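Local coordinates for protein histidine phosphotransferase (Caulobacter crescentus, PDB 2OOC) that probably relays phosphoryl groups between histidine kinases and response regulators through its Hpt domain, as an essential regulator of stalk biogenesis, at residues Ala42-Asp46 against Pro47-Gly51. Residues are numbered along the deposited sequence; the frame is centred on the assembly and turned at random. Where two conformers were deposited one is given.
Sequences APMLD and PTHPG
A type I beta turn runs from Asp46 to His49 in the loop that joins helices 24-41 and 52-66 of this helical Hpt domain. Its backbone bond goes from His49 N to Asp46 O, 2.9 Å long and nearly straight. The side chain of Asp46 adds an Asx turn to it. CG lies anti to the backbone N (chi1 174°), which sets the carboxylate beside its own carbonyl carbon and brings OD1 to Thr48. There OD1 accepts two bonds, from Thr48 N at 2.9 Å and from Thr48 OG1 at 2.8 Å. Both donors reach OD1 from the same face, tilted out of the carboxylate plane, and together they probably restrain how the carboxylate is turned. Were Asp46 an alanine, Thr48 N and the Thr48 hydroxyl would probably lose the acceptor they share, and the turn would keep mainly its backbone bond. Just before the turn, selenomethionine Met44 lies against the His49 ring. Its CG sits over one ring face, 4.0 Å from the centroid, in a CH-pi contact, offset toward the rim near NE2. Toward the protein core, Leu45 packs on Leu85 and Leu92 of helix 85-111, and Leu45 O accepts a bond from Arg89 NH1. The imidazole also makes a capping bond in the turn that leads into helix 52-66: Gly51 N donates to His49 ND1 at 2.9 Å, close to the ring plane.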
# COMPACT_ATOMS: atom_id res chain seq x y z
N ALA A 42 -8.41 3.78 -4.47
CA ALA A 42 -9.22 2.96 -3.57
C ALA A 42 -10.73 3.11 -3.75
O ALA A 42 -11.47 2.13 -3.65
CB ALA A 42 -8.85 3.17 -2.08
N PRO A 43 -11.22 4.32 -4.02
CA PRO A 43 -12.64 4.47 -4.30
C PRO A 43 -13.16 3.63 -5.48
O PRO A 43 -14.35 3.34 -5.54
CB PRO A 43 -12.81 5.96 -4.57
CG PRO A 43 -11.66 6.60 -3.98
CD PRO A 43 -10.52 5.62 -4.05
N MSE A 44 -12.24 3.19 -6.34
CA MSE A 44 -12.62 2.40 -7.52
C MSE A 44 -12.67 0.92 -7.28
O MSE A 44 -13.05 0.16 -8.18
CB MSE A 44 -11.65 2.63 -8.64
CG MSE A 44 -11.45 4.09 -8.89
SE MSE A 44 -10.30 4.25 -10.35
CE MSE A 44 -9.88 6.10 -10.23
N LEU A 45 -12.33 0.48 -6.06
CA LEU A 45 -12.30 -0.92 -5.70
C LEU A 45 -13.69 -1.40 -5.34
O LEU A 45 -14.02 -1.77 -4.17
CB LEU A 45 -11.32 -1.18 -4.56
CG LEU A 45 -9.87 -0.85 -4.91
CD1 LEU A 45 -9.01 -0.87 -3.70
CD2 LEU A 45 -9.35 -1.84 -5.93
N ASP A 46 -14.54 -1.44 -6.35
CA ASP A 46 -15.99 -1.70 -6.19
C ASP A 46 -16.39 -2.33 -7.52
O ASP A 46 -16.13 -1.74 -8.56
CB ASP A 46 -16.68 -0.33 -6.01
CG ASP A 46 -18.20 -0.38 -5.97
OD1 ASP A 46 -18.83 -1.29 -6.52
OD2 ASP A 46 -18.76 0.60 -5.45
N PRO A 47 -17.05 -3.49 -7.52
CA PRO A 47 -17.38 -4.12 -8.81
C PRO A 47 -18.30 -3.30 -9.74
O PRO A 47 -18.31 -3.57 -10.93
CB PRO A 47 -18.02 -5.45 -8.39
CG PRO A 47 -18.53 -5.19 -7.04
CD PRO A 47 -17.56 -4.27 -6.37
N THR A 48 -19.01 -2.31 -9.21
CA THR A 48 -19.87 -1.48 -9.99
C THR A 48 -19.15 -0.22 -10.46
O THR A 48 -19.76 0.58 -11.13
CB THR A 48 -21.14 -1.06 -9.24
OG1 THR A 48 -20.75 -0.17 -8.19
CG2 THR A 48 -21.82 -2.29 -8.63
N HIS A 49 -17.84 -0.06 -10.16
CA HIS A 49 -17.09 1.05 -10.70
C HIS A 49 -16.21 0.49 -11.82
O HIS A 49 -15.34 -0.34 -11.55
CB HIS A 49 -16.19 1.67 -9.62
CG HIS A 49 -15.59 2.97 -10.01
ND1 HIS A 49 -14.94 3.17 -11.21
CD2 HIS A 49 -15.56 4.17 -9.37
CE1 HIS A 49 -14.51 4.42 -11.28
NE2 HIS A 49 -14.86 5.05 -10.16
N PRO A 50 -16.44 0.90 -13.07
CA PRO A 50 -15.60 0.44 -14.20
C PRO A 50 -14.09 0.58 -14.06
O PRO A 50 -13.35 -0.06 -14.80
CB PRO A 50 -16.17 1.22 -15.41
CG PRO A 50 -17.65 1.34 -14.99
CD PRO A 50 -17.59 1.69 -13.55
N GLY A 51 -13.62 1.47 -13.17
CA GLY A 51 -12.20 1.54 -12.80
C GLY A 51 -11.58 0.42 -12.05
O GLY A 51 -10.39 0.44 -11.85